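Local structure of periplasmic divalent cation tolerance protein (Synechococcus elongatus, 6GDX) at residues L35-V40 and Q84-T89. The protein is a trimeric PII-like protein of the CutA family whose proposed role in heavy-metal tolerance is unsupported and which may carry or signal small molecules. Sequence-based numbering, arbitrary orientation.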
ATOM      1  N   LEU B  35      -5.770  -7.384  -4.037  1.00  8.33           N
ATOM      2  CA  LEU B  35      -5.756  -5.912  -4.189  1.00  8.55           C
ATOM      3  C   LEU B  35      -5.129  -5.607  -5.527  1.00  8.66           C
ATOM      4  O   LEU B  35      -3.939  -5.895  -5.735  1.00 11.14           O
ATOM      5  CB  LEU B  35      -4.924  -5.259  -3.109  1.00 10.12           C
ATOM      6  CG  LEU B  35      -5.332  -5.463  -1.675  1.00 12.82           C
ATOM      7  CD1 LEU B  35      -4.302  -4.874  -0.713  1.00 14.32           C
ATOM      8  CD2 LEU B  35      -6.706  -4.885  -1.415  1.00 15.39           C
ATOM      9  N   LEU B  36      -5.868  -5.011  -6.438  1.00  8.02           N
ATOM     10  CA  LEU B  36      -5.320  -4.587  -7.718  1.00  8.17           C
ATOM     11  C   LEU B  36      -5.020  -3.106  -7.624  1.00  8.17           C
ATOM     12  O   LEU B  36      -5.913  -2.293  -7.322  1.00  8.95           O
ATOM     13  CB  LEU B  36      -6.257  -4.939  -8.858  1.00  9.30           C
ATOM     14  CG  LEU B  36      -5.739  -4.583 -10.246  1.00 10.33           C
ATOM     15  CD1 LEU B  36      -6.330  -5.528 -11.293  1.00 11.60           C
ATOM     16  CD2 LEU B  36      -6.000  -3.150 -10.668  1.00 11.76           C
ATOM     17  N   LEU B  37      -3.769  -2.753  -7.916  1.00  8.24           N
ATOM     18  CA  LEU B  37      -3.293  -1.369  -7.869  1.00  8.55           C
ATOM     19  C   LEU B  37      -3.093  -0.843  -9.260  1.00  8.18           C
ATOM     20  O   LEU B  37      -2.438  -1.493 -10.099  1.00  9.57           O
ATOM     21  CB  LEU B  37      -1.957  -1.323  -7.119  1.00  9.58           C
ATOM     22  CG  LEU B  37      -1.928  -1.987  -5.745  1.00 12.32           C
ATOM     23  CD1 LEU B  37      -0.515  -1.911  -5.174  1.00 13.75           C
ATOM     24  CD2 LEU B  37      -2.979  -1.467  -4.806  1.00 14.95           C
ATOM     25  N   THR B  38      -3.664   0.322  -9.530  1.00  8.23           N
ATOM     26  CA  THR B  38      -3.439   1.026 -10.785  1.00  8.28           C
ATOM     27  C   THR B  38      -3.473   2.533 -10.506  1.00  8.31           C
ATOM     28  O   THR B  38      -3.794   2.951  -9.388  1.00  9.76           O
ATOM     29  CB  THR B  38      -4.453   0.621 -11.859  1.00  9.74           C
ATOM     30  OG1 THR B  38      -4.060   1.167 -13.124  1.00 10.03           O
ATOM     31  CG2 THR B  38      -5.843   1.050 -11.531  1.00 11.42           C
ATOM     32  N   THR B  39      -3.128   3.339 -11.501  1.00  8.82           N
ATOM     33  CA  THR B  39      -3.221   4.798 -11.384  1.00  9.15           C
ATOM     34  C   THR B  39      -3.978   5.342 -12.570  1.00  9.10           C
ATOM     35  O   THR B  39      -3.997   4.756 -13.648  1.00 10.10           O
ATOM     36  CB  THR B  39      -1.847   5.466 -11.291  1.00 10.38           C
ATOM     37  OG1 THR B  39      -1.166   5.305 -12.521  1.00 13.43           O
ATOM     38  CG2 THR B  39      -1.019   4.910 -10.163  1.00 10.84           C
ATOM     39  N   VAL B  40      -4.604   6.506 -12.348  1.00  9.12           N
ATOM     40  CA  VAL B  40      -5.164   7.322 -13.417  1.00  9.43           C
ATOM     41  C   VAL B  40      -4.689   8.757 -13.190  1.00  9.74           C
ATOM     42  O   VAL B  40      -4.021   9.054 -12.197  1.00 10.80           O
ATOM     43  CB  VAL B  40      -6.704   7.249 -13.451  1.00 10.53           C
ATOM     44  CG1 VAL B  40      -7.170   5.842 -13.699  1.00 11.38           C
ATOM     45  CG2 VAL B  40      -7.318   7.793 -12.167  1.00 10.82           C
ATOM     46  N   GLN B  84      -3.712   7.156  -7.169  1.00  8.55           N
ATOM     47  CA  GLN B  84      -3.509   5.743  -6.921  1.00  8.54           C
ATOM     48  C   GLN B  84      -4.847   5.117  -6.567  1.00  8.62           C
ATOM     49  O   GLN B  84      -5.542   5.587  -5.657  1.00 10.11           O
ATOM     50  CB  GLN B  84      -2.528   5.543  -5.759  1.00  9.57           C
ATOM     51  CG  GLN B  84      -2.229   4.094  -5.412  1.00 10.70           C
ATOM     52  CD  GLN B  84      -1.380   3.459  -6.472  1.00 12.00           C
ATOM     53  OE1 GLN B  84      -0.260   3.917  -6.706  1.00 13.59           O
ATOM     54  NE2 GLN B  84      -1.893   2.444  -7.159  1.00 13.93           N
ATOM     55  N   MET B  85      -5.164   4.020  -7.213  1.00  8.38           N
ATOM     56  CA  MET B  85      -6.370   3.263  -6.954  1.00  8.79           C
ATOM     57  C   MET B  85      -6.040   1.880  -6.438  1.00  8.46           C
ATOM     58  O   MET B  85      -5.063   1.263  -6.896  1.00 10.18           O
ATOM     59  CB  MET B  85      -7.194   3.162  -8.231  1.00  9.50           C
ATOM     60  CG  MET B  85      -7.487   4.506  -8.846  1.00 10.72           C
ATOM     61  SD  MET B  85      -8.580   4.413 -10.302  1.00 11.13           S
ATOM     62  CE  MET B  85     -10.100   3.947  -9.494  1.00 10.48           C
ATOM     63  N   SER B  86      -6.815   1.416  -5.477  1.00  7.74           N
ATOM     64  CA  SER B  86      -6.690   0.077  -4.923  1.00  8.39           C
ATOM     65  C   SER B  86      -8.055  -0.575  -4.949  1.00  8.22           C
ATOM     66  O   SER B  86      -8.974  -0.144  -4.236  1.00  9.08           O
ATOM     67  CB  SER B  86      -6.155   0.149  -3.505  1.00  9.89           C
ATOM     68  OG  SER B  86      -6.204  -1.100  -2.881  1.00 13.13           O
ATOM     69  N   PHE B  87      -8.189  -1.585  -5.772  1.00  7.80           N
ATOM     70  CA  PHE B  87      -9.431  -2.326  -5.969  1.00  8.45           C
ATOM     71  C   PHE B  87      -9.374  -3.583  -5.108  1.00  8.56           C
ATOM     72  O   PHE B  87      -8.479  -4.433  -5.263  1.00  9.61           O
ATOM     73  CB  PHE B  87      -9.601  -2.768  -7.429  1.00  9.31           C
ATOM     74  CG  PHE B  87      -9.799  -1.647  -8.424  1.00  9.40           C
ATOM     75  CD1 PHE B  87      -8.748  -0.824  -8.819  1.00  9.86           C
ATOM     76  CD2 PHE B  87     -11.031  -1.437  -9.004  1.00 10.35           C
ATOM     77  CE1 PHE B  87      -8.946   0.193  -9.727  1.00 10.16           C
ATOM     78  CE2 PHE B  87     -11.230  -0.425  -9.932  1.00 11.54           C
ATOM     79  CZ  PHE B  87     -10.181   0.371 -10.321  1.00 10.71           C
ATOM     80  N   LYS B  88     -10.342  -3.728  -4.210  1.00  8.36           N
ATOM     81  CA  LYS B  88     -10.456  -4.912  -3.344  1.00  9.06           C
ATOM     82  C   LYS B  88     -11.390  -5.892  -4.013  1.00  8.87           C
ATOM     83  O   LYS B  88     -12.590  -5.583  -4.242  1.00 10.27           O
ATOM     84  CB  LYS B  88     -11.061  -4.545  -1.996  1.00 10.74           C
ATOM     85  CG  LYS B  88     -10.161  -3.904  -1.015  1.00 13.61           C
ATOM     86  CD  LYS B  88      -9.623  -2.601  -1.498  1.00 14.61           C
ATOM     87  CE  LYS B  88      -9.070  -1.810  -0.345  1.00 16.74           C
ATOM     88  NZ  LYS B  88      -8.363  -0.611  -0.845  1.00 17.80           N
ATOM     89  N   THR B  89     -10.887  -7.077  -4.319  1.00  9.03           N
ATOM     90  CA  THR B  89     -11.670  -8.082  -5.039  1.00 10.08           C
ATOM     91  C   THR B  89     -11.253  -9.463  -4.620  1.00  9.94           C
ATOM     92  O   THR B  89     -10.469  -9.652  -3.695  1.00 10.38           O
ATOM     93  CB  THR B  89     -11.542  -7.808  -6.556  1.00 11.61           C
ATOM     94  OG1 THR B  89     -12.546  -8.515  -7.258  1.00 13.26           O
ATOM     95  CG2 THR B  89     -10.166  -8.121  -7.126  1.00 12.16           C
TER
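L36 and F87 face each other as an antiparallel hydrogen-bonded pair: F87 N reaches L36 O at 2.8 Å in an almost straight bond (177°), and L36 N returns to F87 O. T38 and M85 repeat the exchange, M85 N lying 2.8 Å from T38 O. Between these rungs L37 CA approaches M85 O at 3.3 Å, a CA-H...O contact.

On the face that carries L36, T38, M85 and F87, the F87 ring turns its edge to the backbone, with L36 O in its plane 3.5 Å from F87 CD1. L36 CD2 packs beside F87 CD1, while T38 CG2 comes obliquely to within 3.7 Å of F87 CE1. With OG1 anti to the backbone N (chi1 -171°), T38 CG2 falls on the side of F87, while OG1 hydrogen-bonds to E111 O and H105 NE2. Helices 43-55 and 91-104 cover this layer through L49, A53, L94 and L97.

On the other face, K88 CG lies 3.6 Å from L35 CD2, the bend at chi2 (62°) keeps CD beside the same methyl, and K88 NZ bonds to S86 OG at 3.0 Å. Q84 turns its amide toward strand 35-40, OE1 beside T39 CG2, while NE2 bonds to E111 OE1 and only weakly to M85 O.

The two central strands of the ferredoxin-like sheet thus present a largely apolar face to the helices, with T38 OG1 satisfied, and mix polar groups with leucines on the other, where L35 and K88 pack against L113 and E111 of a second subunit and a Bis-Tris near T39 may mark a pocket.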